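Local coordinates for DNA replication protein DnaC (Aquifex aeolicus, PDB 3ECC) that probably acts as an ATP-binding helicase loader in replication initiation, binding ADP-beryllium fluoride and magnesium in this crystal form, at residues Y4-Y12 against T52-A61; I68-L78 against V98-L109. One frame throughout, in Å; residues are numbered along the deposited sequence.

Contact 1 (Y4-Y12 against T52-A61); sequences YWNANLDTY and THLAVATLKA. With MG (magnesium ion), chain C; ADP (adenosine-5'-diphosphate), chain B.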
loop_
_atom_site.group_PDB
_atom_site.type_symbol
_atom_site.label_atom_id
_atom_site.label_comp_id
_atom_site.label_asym_id
_atom_site.label_seq_id
_atom_site.Cartn_x
_atom_site.Cartn_y
_atom_site.Cartn_z
ATOM N N TYR A 4 5.912 -14.320 -3.262
ATOM C CA TYR A 4 4.485 -14.340 -3.562
ATOM C C TYR A 4 4.217 -14.619 -5.047
ATOM O O TYR A 4 3.260 -14.091 -5.622
ATOM C CB TYR A 4 3.827 -13.016 -3.151
ATOM C CG TYR A 4 4.127 -12.567 -1.731
ATOM C CD1 TYR A 4 3.304 -12.941 -0.669
ATOM C CD2 TYR A 4 5.228 -11.758 -1.452
ATOM C CE1 TYR A 4 3.574 -12.526 0.632
ATOM C CE2 TYR A 4 5.510 -11.347 -0.150
ATOM C CZ TYR A 4 4.671 -11.727 0.883
ATOM O OH TYR A 4 4.933 -11.322 2.171
ATOM N N TRP A 5 5.066 -15.443 -5.665
ATOM C CA TRP A 5 4.892 -15.828 -7.074
ATOM C C TRP A 5 3.491 -16.388 -7.292
ATOM O O TRP A 5 2.936 -16.313 -8.396
ATOM C CB TRP A 5 5.937 -16.876 -7.484
ATOM C CG TRP A 5 5.773 -18.199 -6.784
ATOM C CD1 TRP A 5 6.327 -18.569 -5.592
ATOM C CD2 TRP A 5 4.990 -19.312 -7.226
ATOM N NE1 TRP A 5 5.940 -19.846 -5.265
ATOM C CE2 TRP A 5 5.119 -20.325 -6.252
ATOM C CE3 TRP A 5 4.186 -19.554 -8.347
ATOM C CZ2 TRP A 5 4.476 -21.556 -6.367
ATOM C CZ3 TRP A 5 3.554 -20.781 -8.462
ATOM C CH2 TRP A 5 3.697 -21.762 -7.474
ATOM N N ASN A 6 2.940 -16.950 -6.219
ATOM C CA ASN A 6 1.686 -17.687 -6.246
ATOM C C ASN A 6 0.529 -16.887 -5.662
ATOM O O ASN A 6 -0.571 -17.412 -5.488
ATOM C CB ASN A 6 1.837 -18.966 -5.432
ATOM C CG ASN A 6 1.940 -18.691 -3.930
ATOM O OD1 ASN A 6 2.921 -18.102 -3.454
ATOM N ND2 ASN A 6 0.908 -19.089 -3.185
ATOM N N ALA A 7 0.780 -15.626 -5.333
ATOM C CA ALA A 7 -0.254 -14.786 -4.736
ATOM C C ALA A 7 -1.267 -14.313 -5.771
ATOM O O ALA A 7 -1.110 -13.253 -6.378
ATOM C CB ALA A 7 0.362 -13.605 -4.007
ATOM N N ASN A 8 -2.291 -15.135 -5.980
ATOM C CA ASN A 8 -3.411 -14.803 -6.842
ATOM C C ASN A 8 -4.664 -14.610 -6.009
ATOM O O ASN A 8 -4.780 -15.161 -4.910
ATOM C CB ASN A 8 -3.662 -15.935 -7.833
ATOM C CG ASN A 8 -2.560 -16.072 -8.846
ATOM O OD1 ASN A 8 -2.679 -15.581 -9.972
ATOM N ND2 ASN A 8 -1.475 -16.741 -8.463
ATOM N N LEU A 9 -5.612 -13.841 -6.537
ATOM C CA LEU A 9 -6.930 -13.748 -5.919
ATOM C C LEU A 9 -7.643 -15.091 -6.016
ATOM O O LEU A 9 -8.783 -15.237 -5.578
ATOM C CB LEU A 9 -7.772 -12.652 -6.575
ATOM C CG LEU A 9 -7.541 -11.199 -6.138
ATOM C CD1 LEU A 9 -8.535 -10.307 -6.848
ATOM C CD2 LEU A 9 -7.644 -11.028 -4.628
ATOM N N ASP A 10 -6.943 -16.071 -6.578
ATOM C CA ASP A 10 -7.486 -17.408 -6.779
ATOM C C ASP A 10 -6.879 -18.399 -5.783
ATOM O O ASP A 10 -7.594 -19.155 -5.122
ATOM C CB ASP A 10 -7.211 -17.855 -8.207
ATOM C CG ASP A 10 -8.202 -18.870 -8.689
ATOM O OD1 ASP A 10 -8.184 -20.008 -8.164
ATOM O OD2 ASP A 10 -9.001 -18.530 -9.598
ATOM N N THR A 11 -5.552 -18.378 -5.684
ATOM C CA THR A 11 -4.817 -19.095 -4.645
ATOM C C THR A 11 -5.273 -18.671 -3.241
ATOM O O THR A 11 -4.946 -19.325 -2.239
ATOM C CB THR A 11 -3.297 -18.828 -4.779
ATOM O OG1 THR A 11 -2.859 -19.203 -6.091
ATOM C CG2 THR A 11 -2.504 -19.615 -3.735
ATOM N N TYR A 12 -6.030 -17.576 -3.175
ATOM C CA TYR A 12 -6.497 -17.051 -1.898
ATOM C C TYR A 12 -7.768 -17.725 -1.394
ATOM O O TYR A 12 -8.835 -17.650 -2.018
ATOM C CB TYR A 12 -6.673 -15.532 -1.937
ATOM C CG TYR A 12 -6.613 -14.916 -0.565
ATOM C CD1 TYR A 12 -5.402 -14.519 -0.017
ATOM C CD2 TYR A 12 -7.762 -14.760 0.202
ATOM C CE1 TYR A 12 -5.332 -13.974 1.254
ATOM C CE2 TYR A 12 -7.703 -14.205 1.473
ATOM C CZ TYR A 12 -6.487 -13.808 1.988
ATOM O OH TYR A 12 -6.422 -13.265 3.252
ATOM N N THR A 52 0.332 -8.358 2.623
ATOM C CA THR A 52 1.170 -8.295 1.429
ATOM C C THR A 52 0.652 -9.258 0.364
ATOM O O THR A 52 0.701 -8.965 -0.830
ATOM C CB THR A 52 2.626 -8.633 1.754
ATOM O OG1 THR A 52 3.067 -7.822 2.856
ATOM C CG2 THR A 52 3.528 -8.391 0.544
ATOM N N HIS A 53 0.140 -10.401 0.811
ATOM C CA HIS A 53 -0.424 -11.391 -0.099
ATOM C C HIS A 53 -1.526 -10.766 -0.957
ATOM O O HIS A 53 -1.514 -10.880 -2.188
ATOM C CB HIS A 53 -0.976 -12.596 0.680
ATOM C CG HIS A 53 -1.368 -13.745 -0.192
ATOM N ND1 HIS A 53 -0.569 -14.853 -0.364
ATOM C CD2 HIS A 53 -2.461 -13.944 -0.967
ATOM C CE1 HIS A 53 -1.163 -15.697 -1.191
ATOM N NE2 HIS A 53 -2.310 -15.167 -1.574
ATOM N N LEU A 54 -2.470 -10.097 -0.301
ATOM C CA LEU A 54 -3.619 -9.510 -0.987
ATOM C C LEU A 54 -3.247 -8.294 -1.819
ATOM O O LEU A 54 -3.869 -8.037 -2.846
ATOM C CB LEU A 54 -4.724 -9.150 0.008
ATOM C CG LEU A 54 -5.495 -10.360 0.519
ATOM C CD1 LEU A 54 -6.418 -9.981 1.653
ATOM C CD2 LEU A 54 -6.264 -10.997 -0.631
ATOM N N ALA A 55 -2.228 -7.558 -1.372
ATOM C CA ALA A 55 -1.682 -6.425 -2.122
ATOM C C ALA A 55 -1.039 -6.853 -3.445
ATOM O O ALA A 55 -1.171 -6.163 -4.452
ATOM C CB ALA A 55 -0.674 -5.672 -1.272
ATOM N N VAL A 56 -0.332 -7.982 -3.434
ATOM C CA VAL A 56 0.299 -8.490 -4.650
ATOM C C VAL A 56 -0.767 -9.096 -5.563
ATOM O O VAL A 56 -0.735 -8.911 -6.790
ATOM C CB VAL A 56 1.407 -9.520 -4.340
ATOM C CG1 VAL A 56 1.987 -10.085 -5.631
ATOM C CG2 VAL A 56 2.512 -8.879 -3.515
ATOM N N ALA A 57 -1.729 -9.789 -4.950
ATOM C CA ALA A 57 -2.891 -10.323 -5.664
ATOM C C ALA A 57 -3.649 -9.222 -6.401
ATOM O O ALA A 57 -3.942 -9.354 -7.595
ATOM C CB ALA A 57 -3.820 -11.055 -4.700
ATOM N N THR A 58 -3.949 -8.133 -5.692
ATOM C CA THR A 58 -4.684 -7.011 -6.270
ATOM C C THR A 58 -3.916 -6.416 -7.448
ATOM O O THR A 58 -4.498 -6.093 -8.483
ATOM C CB THR A 58 -4.964 -5.915 -5.221
ATOM O OG1 THR A 58 -5.543 -6.504 -4.053
ATOM C CG2 THR A 58 -5.922 -4.882 -5.771
ATOM N N LEU A 59 -2.603 -6.311 -7.296
ATOM C CA LEU A 59 -1.757 -5.720 -8.329
ATOM C C LEU A 59 -1.795 -6.548 -9.617
ATOM O O LEU A 59 -1.825 -5.991 -10.722
ATOM C CB LEU A 59 -0.322 -5.567 -7.816
ATOM C CG LEU A 59 0.757 -5.017 -8.751
ATOM C CD1 LEU A 59 0.406 -3.628 -9.232
ATOM C CD2 LEU A 59 2.113 -5.016 -8.057
ATOM N N LYS A 60 -1.805 -7.874 -9.455
ATOM C CA LYS A 60 -1.857 -8.815 -10.575
ATOM C C LYS A 60 -3.236 -8.833 -11.227
ATOM O O LYS A 60 -3.350 -8.820 -12.456
ATOM C CB LYS A 60 -1.509 -10.226 -10.099
ATOM C CG LYS A 60 -0.063 -10.626 -10.276
ATOM C CD LYS A 60 0.225 -11.956 -9.570
ATOM C CE LYS A 60 -0.658 -13.106 -10.091
ATOM N NZ LYS A 60 -0.325 -13.545 -11.494
ATOM N N ALA A 61 -4.278 -8.855 -10.395
ATOM C CA ALA A 61 -5.651 -8.894 -10.882
ATOM C C ALA A 61 -5.960 -7.688 -11.763
ATOM O O ALA A 61 -6.578 -7.824 -12.816
ATOM C CB ALA A 61 -6.624 -8.976 -9.720
HETATM MG MG MG C . 3.363 -7.790 4.659
HETATM P PB ADP B . 1.492 -9.823 6.107
HETATM O O1B ADP B . 1.882 -9.137 4.810
HETATM O O2B ADP B . 0.246 -9.269 6.746
HETATM O O3B ADP B . 2.635 -10.012 7.065
HETATM P PA ADP B . 1.799 -12.038 4.397
HETATM O O1A ADP B . 1.078 -11.605 3.145
HETATM O O2A ADP B . 3.289 -11.780 4.241
HETATM O O3A ADP B . 1.129 -11.316 5.682
HETATM O "O5'" ADP B . 1.504 -13.586 4.728
HETATM C "C5'" ADP B . 2.499 -14.481 5.212
HETATM C "C4'" ADP B . 2.507 -15.744 4.360
HETATM O "O4'" ADP B . 1.243 -16.397 4.475
HETATM C "C3'" ADP B . 2.696 -15.418 2.893
HETATM O "O3'" ADP B . 3.684 -16.290 2.369
HETATM C "C2'" ADP B . 1.338 -15.650 2.247
HETATM O "O2'" ADP B . 1.476 -16.254 0.975
HETATM C "C1'" ADP B . 0.644 -16.599 3.191
HETATM N N9 ADP B . -0.826 -16.387 3.275
HETATM C C8 ADP B . -1.474 -15.477 4.033
HETATM N N7 ADP B . -2.823 -15.587 3.886
HETATM C C5 ADP B . -3.055 -16.595 3.035
HETATM C C6 ADP B . -4.249 -17.252 2.437
HETATM N N6 ADP B . -5.512 -16.862 2.733
HETATM N N1 ADP B . -4.045 -18.272 1.592
HETATM C C2 ADP B . -2.806 -18.705 1.282
HETATM N N3 ADP B . -1.683 -18.158 1.785
HETATM C C4 ADP B . -1.741 -17.126 2.643
#
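Ala-7 places CB squarely over one face of the His-53 imidazole, 3.9 Å from the ring centroid and 10° off its normal, which meets the geometry of a CH-pi contact. The opposite face looks onto the adenine at ADP C4. With CG of His-53 anti to the backbone N (chi1 -171°), the ring swings between segment 4-12 and the nucleotide, where ND1 shares a hydrogen bond with ADP O2' (2.8 Å). Tyr-12 is flanked in a similar way: Leu-54 CD2 lies 3.6 Å from its ring centroid over one face, and ADP N6 sits over the other, shifted toward the rim. Helix 51-65 starts within the P-loop (Walker A), and its first turn presents the Thr-52 and His-53 amides to phosphate oxygens, while Thr-52 OG1 binds magnesium and bonds to Asp-107. Across this turn lies Tyr-4, at about a right angle to Thr-52, with Tyr-4 CZ 3.5 Å from Thr-52 CG2; the Tyr-4 OH donates to ADP O2A, which lies in the ring plane. Farther along, Leu-9 makes the apolar contacts, CD2 to Ala-57 CB (3.8 Å) and CD1 to Ala-61 CB (3.7 Å), while Asn-8 OD1 touches Lys-60 CE (3.2 Å) without a hydrogen bond to NZ.

Contact 2 (I68-L78 against V98-L109); sequences IRGYFFDTKDL and VLNSPVLVLDDL. With BEF (beryllium trifluoride ion), chain D.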
loop_
_atom_site.group_PDB
_atom_site.type_symbol
_atom_site.label_atom_id
_atom_site.label_comp_id
_atom_site.label_asym_id
_atom_site.label_seq_id
_atom_site.Cartn_x
_atom_site.Cartn_y
_atom_site.Cartn_z
ATOM N N ILE A 68 -3.247 -2.964 -16.883
ATOM C CA ILE A 68 -2.499 -1.829 -16.348
ATOM C C ILE A 68 -1.344 -2.334 -15.482
ATOM O O ILE A 68 -1.562 -2.983 -14.458
ATOM C CB ILE A 68 -3.420 -0.880 -15.543
ATOM C CG1 ILE A 68 -4.357 -0.128 -16.492
ATOM C CG2 ILE A 68 -2.602 0.103 -14.711
ATOM C CD1 ILE A 68 -5.706 0.208 -15.887
ATOM N N ARG A 69 -0.120 -2.065 -15.934
ATOM C CA ARG A 69 1.094 -2.498 -15.245
ATOM C C ARG A 69 1.476 -1.531 -14.125
ATOM O O ARG A 69 1.727 -0.348 -14.378
ATOM C CB ARG A 69 2.258 -2.605 -16.235
ATOM C CG ARG A 69 2.312 -3.906 -17.002
ATOM C CD ARG A 69 3.609 -4.017 -17.793
ATOM N NE ARG A 69 4.005 -5.411 -18.005
ATOM C CZ ARG A 69 5.270 -5.829 -18.064
ATOM N NH1 ARG A 69 6.267 -4.965 -17.914
ATOM N NH2 ARG A 69 5.538 -7.115 -18.255
ATOM N N GLY A 70 1.519 -2.038 -12.894
ATOM C CA GLY A 70 1.950 -1.243 -11.746
ATOM C C GLY A 70 3.262 -1.741 -11.164
ATOM O O GLY A 70 3.982 -2.515 -11.807
ATOM N N TYR A 71 3.571 -1.315 -9.939
ATOM C CA TYR A 71 4.824 -1.700 -9.282
ATOM C C TYR A 71 4.597 -2.080 -7.818
ATOM O O TYR A 71 3.737 -1.507 -7.150
ATOM C CB TYR A 71 5.853 -0.565 -9.373
ATOM C CG TYR A 71 6.309 -0.213 -10.779
ATOM C CD1 TYR A 71 7.482 -0.745 -11.310
ATOM C CD2 TYR A 71 5.576 0.671 -11.567
ATOM C CE1 TYR A 71 7.904 -0.416 -12.592
ATOM C CE2 TYR A 71 5.986 1.003 -12.850
ATOM C CZ TYR A 71 7.149 0.459 -13.356
ATOM O OH TYR A 71 7.551 0.794 -14.628
ATOM N N PHE A 72 5.366 -3.061 -7.339
ATOM C CA PHE A 72 5.370 -3.443 -5.925
ATOM C C PHE A 72 6.700 -3.080 -5.282
ATOM O O PHE A 72 7.756 -3.558 -5.697
ATOM C CB PHE A 72 5.112 -4.948 -5.752
ATOM C CG PHE A 72 5.240 -5.427 -4.328
ATOM C CD1 PHE A 72 4.129 -5.524 -3.508
ATOM C CD2 PHE A 72 6.478 -5.774 -3.804
ATOM C CE1 PHE A 72 4.254 -5.952 -2.193
ATOM C CE2 PHE A 72 6.603 -6.202 -2.489
ATOM C CZ PHE A 72 5.493 -6.291 -1.689
ATOM N N PHE A 73 6.648 -2.236 -4.260
ATOM C CA PHE A 73 7.852 -1.877 -3.520
ATOM C C PHE A 73 7.690 -2.164 -2.049
ATOM O O PHE A 73 6.610 -1.996 -1.503
ATOM C CB PHE A 73 8.196 -0.398 -3.725
ATOM C CG PHE A 73 8.786 -0.095 -5.074
ATOM C CD1 PHE A 73 10.100 -0.429 -5.363
ATOM C CD2 PHE A 73 8.025 0.516 -6.057
ATOM C CE1 PHE A 73 10.643 -0.159 -6.603
ATOM C CE2 PHE A 73 8.568 0.790 -7.301
ATOM C CZ PHE A 73 9.876 0.449 -7.572
ATOM N N ASP A 74 8.757 -2.634 -1.418
ATOM C CA ASP A 74 8.867 -2.529 0.021
ATOM C C ASP A 74 9.196 -1.073 0.271
ATOM O O ASP A 74 10.011 -0.483 -0.439
ATOM C CB ASP A 74 9.982 -3.428 0.566
ATOM C CG ASP A 74 10.192 -3.263 2.068
ATOM O OD1 ASP A 74 9.397 -3.818 2.855
ATOM O OD2 ASP A 74 11.152 -2.577 2.459
ATOM N N THR A 75 8.540 -0.490 1.263
ATOM C CA THR A 75 8.641 0.935 1.496
ATOM C C THR A 75 10.052 1.352 1.895
ATOM O O THR A 75 10.578 2.358 1.403
ATOM C CB THR A 75 7.639 1.379 2.543
ATOM O OG1 THR A 75 6.352 0.844 2.204
ATOM C CG2 THR A 75 7.558 2.888 2.582
ATOM N N LYS A 76 10.673 0.568 2.764
ATOM C CA LYS A 76 12.039 0.850 3.172
ATOM C C LYS A 76 12.994 0.682 1.992
ATOM O O LYS A 76 13.882 1.506 1.785
ATOM C CB LYS A 76 12.448 -0.049 4.332
ATOM C CG LYS A 76 13.181 0.680 5.412
ATOM C CD LYS A 76 12.999 -0.014 6.745
ATOM C CE LYS A 76 13.617 0.812 7.855
ATOM N NZ LYS A 76 13.092 0.434 9.208
ATOM N N ASP A 77 12.776 -0.371 1.206
ATOM C CA ASP A 77 13.566 -0.630 0.004
ATOM C C ASP A 77 13.413 0.477 -1.023
ATOM O O ASP A 77 14.389 0.863 -1.654
ATOM C CB ASP A 77 13.194 -1.987 -0.619
ATOM C CG ASP A 77 13.936 -2.258 -1.911
ATOM O OD1 ASP A 77 15.179 -2.228 -1.895
ATOM O OD2 ASP A 77 13.277 -2.482 -2.943
ATOM N N LEU A 78 12.193 0.992 -1.182
ATOM C CA LEU A 78 11.945 2.098 -2.115
ATOM C C LEU A 78 12.632 3.377 -1.664
ATOM O O LEU A 78 13.224 4.086 -2.469
ATOM C CB LEU A 78 10.442 2.350 -2.310
ATOM C CG LEU A 78 10.027 3.473 -3.276
ATOM C CD1 LEU A 78 10.458 3.198 -4.717
ATOM C CD2 LEU A 78 8.531 3.703 -3.216
ATOM N N VAL A 98 7.893 6.053 -10.619
ATOM C CA VAL A 98 7.266 5.735 -9.339
ATOM C C VAL A 98 6.114 6.693 -9.042
ATOM O O VAL A 98 4.986 6.256 -8.820
ATOM C CB VAL A 98 8.286 5.751 -8.170
ATOM C CG1 VAL A 98 7.566 5.706 -6.828
ATOM C CG2 VAL A 98 9.252 4.588 -8.294
ATOM N N LEU A 99 6.394 7.995 -9.076
ATOM C CA LEU A 99 5.377 9.011 -8.791
ATOM C C LEU A 99 4.210 8.960 -9.775
ATOM O O LEU A 99 3.055 9.032 -9.373
ATOM C CB LEU A 99 5.992 10.420 -8.793
ATOM C CG LEU A 99 6.943 10.839 -7.666
ATOM C CD1 LEU A 99 7.567 12.191 -7.985
ATOM C CD2 LEU A 99 6.250 10.862 -6.307
ATOM N N ASN A 100 4.516 8.816 -11.060
ATOM C CA ASN A 100 3.485 8.841 -12.097
ATOM C C ASN A 100 2.899 7.470 -12.432
ATOM O O ASN A 100 2.121 7.336 -13.370
ATOM C CB ASN A 100 4.009 9.544 -13.357
ATOM C CG ASN A 100 4.113 11.057 -13.177
ATOM O OD1 ASN A 100 3.191 11.697 -12.667
ATOM N ND2 ASN A 100 5.234 11.635 -13.604
ATOM N N SER A 101 3.261 6.463 -11.645
ATOM C CA SER A 101 2.763 5.113 -11.851
ATOM C C SER A 101 1.253 5.012 -11.631
ATOM O O SER A 101 0.718 5.564 -10.669
ATOM C CB SER A 101 3.481 4.133 -10.930
ATOM O OG SER A 101 3.141 2.800 -11.265
ATOM N N PRO A 102 0.567 4.275 -12.520
ATOM C CA PRO A 102 -0.883 4.075 -12.440
ATOM C C PRO A 102 -1.309 3.297 -11.198
ATOM O O PRO A 102 -2.375 3.561 -10.642
ATOM C CB PRO A 102 -1.198 3.273 -13.712
ATOM C CG PRO A 102 0.105 2.663 -14.119
ATOM C CD PRO A 102 1.138 3.670 -13.737
ATOM N N VAL A 103 -0.491 2.335 -10.780
ATOM C CA VAL A 103 -0.740 1.588 -9.547
ATOM C C VAL A 103 0.571 1.422 -8.796
ATOM O O VAL A 103 1.568 1.000 -9.372
ATOM C CB VAL A 103 -1.329 0.185 -9.827
ATOM C CG1 VAL A 103 -1.446 -0.611 -8.538
ATOM C CG2 VAL A 103 -2.683 0.292 -10.483
ATOM N N LEU A 104 0.571 1.772 -7.516
ATOM C CA LEU A 104 1.758 1.626 -6.693
ATOM C C LEU A 104 1.417 0.944 -5.378
ATOM O O LEU A 104 0.427 1.282 -4.726
ATOM C CB LEU A 104 2.418 2.987 -6.435
ATOM C CG LEU A 104 3.767 3.002 -5.694
ATOM C CD1 LEU A 104 4.911 2.496 -6.575
ATOM C CD2 LEU A 104 4.075 4.396 -5.180
ATOM N N VAL A 105 2.238 -0.035 -5.006
ATOM C CA VAL A 105 2.111 -0.690 -3.722
ATOM C C VAL A 105 3.236 -0.219 -2.819
ATOM O O VAL A 105 4.413 -0.414 -3.130
ATOM C CB VAL A 105 2.181 -2.230 -3.848
ATOM C CG1 VAL A 105 1.774 -2.893 -2.531
ATOM C CG2 VAL A 105 1.307 -2.715 -4.988
ATOM N N LEU A 106 2.871 0.424 -1.715
ATOM C CA LEU A 106 3.818 0.709 -0.644
ATOM C C LEU A 106 3.624 -0.304 0.482
ATOM O O LEU A 106 2.679 -0.196 1.267
ATOM C CB LEU A 106 3.636 2.135 -0.113
ATOM C CG LEU A 106 3.802 3.309 -1.081
ATOM C CD1 LEU A 106 3.604 4.619 -0.354
ATOM C CD2 LEU A 106 5.158 3.277 -1.761
ATOM N N ASP A 107 4.506 -1.298 0.537
ATOM C CA ASP A 107 4.347 -2.423 1.454
ATOM C C ASP A 107 5.124 -2.177 2.740
ATOM O O ASP A 107 6.272 -1.720 2.699
ATOM C CB ASP A 107 4.814 -3.724 0.789
ATOM C CG ASP A 107 4.308 -4.968 1.506
ATOM O OD1 ASP A 107 5.144 -5.725 2.038
ATOM O OD2 ASP A 107 3.074 -5.192 1.538
ATOM N N ASP A 108 4.499 -2.501 3.874
ATOM C CA ASP A 108 5.055 -2.222 5.203
ATOM C C ASP A 108 5.360 -0.740 5.403
ATOM O O ASP A 108 6.449 -0.371 5.845
ATOM C CB ASP A 108 6.289 -3.085 5.486
ATOM C CG ASP A 108 6.040 -4.131 6.566
ATOM O OD1 ASP A 108 6.386 -5.322 6.356
ATOM O OD2 ASP A 108 5.498 -3.759 7.632
ATOM N N LEU A 109 4.384 0.100 5.074
ATOM C CA LEU A 109 4.565 1.553 5.092
ATOM C C LEU A 109 4.967 2.088 6.478
ATOM O O LEU A 109 4.198 2.010 7.445
ATOM C CB LEU A 109 3.316 2.272 4.549
ATOM C CG LEU A 109 3.309 3.810 4.509
ATOM C CD1 LEU A 109 4.439 4.388 3.658
ATOM C CD2 LEU A 109 1.974 4.326 4.002
HETATM BE BE BEF D . 3.787 -8.065 7.587
HETATM F F1 BEF D . 2.321 -7.569 8.426
HETATM F F2 BEF D . 4.080 -7.543 5.919
HETATM F F3 BEF D . 4.677 -9.429 8.261
#
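Phe-73 turns its ring edge to Leu-104, whose CD1 lies near the ring plane, 3.7 Å from Phe-73 CD2; one face is covered over its centre by Leu-78 CD1. The same Leu-78 methyl meets Val-98 CG2 tip to tip, and Val-98 CG2 also approaches Phe-73 CE2 obliquely, so a small apolar cluster forms between the sheet and helices 75-86 and 93-99. At the ring edge of Tyr-71, in its plane, is Ser-101 OG, which donates to Val-103 O (3.0 Å) from the face of that carbonyl opposite Tyr-71 N. Phe-72, on the other side of the sheet, has CG anti to its backbone N (chi1 174°); this brings the ring across Val-105, with CD1 3.7 Å from CG1, and on to Asp-107, where CZ is 3.6 Å from CB. The ring and carboxylate planes differ by 43°.

Five backbone hydrogen bonds, running from Tyr-71 N to Val-103 O through to Thr-75 N to Asp-107 O, identify neighbouring parallel strands, 71-74 and 104-107, joined through helices 75-86 and 93-99 in a beta-alpha-beta crossover. At the start of helix 75-86, Asp-74 is the N-cap and its OD2 accepts from Asp-77 N at 3.0 Å.

Asp-107 O takes two donors of one residue: Thr-75 N in the carbonyl plane and Thr-75 OG1 (2.6 Å) from above it. The consecutive acids Asp-107 and Asp-108 are consistent with a Walker B motif. Asp-107 OD2 also bonds to Thr-139, and Asp-108, held through OD2 by Ser-111, brings OD1 to 3.2 Å from fluorine F2 of the beryllium trifluoride. The double grip on the Asp-107 carbonyl, together with the bonding of its carboxylate, implies that backbone and side chain are both restrained where the sheet meets the phosphate-mimic site.

Overall arrangement
The centre of contact 1 lies about 13 Å from the centre of the chain, and the contact is mostly buried beside the nucleotide; the centre of contact 2, about 7 Å from that of the chain, is more central, yet the contact is only partly buried, consistent with strand 71-74 being the outermost of the parallel sheet within this chain. Their chemistry differs: no hydrogen bond crosses contact 1, where side chains pack and several polar groups turn to ADP, whereas a ladder of backbone bonds holds contact 2. They meet on one side of the sheet, where Phe-72 CZ packs 3.6 Å from Thr-52 CG2 and Leu-59 CD1 packs 3.6 Å from Val-103 CG1.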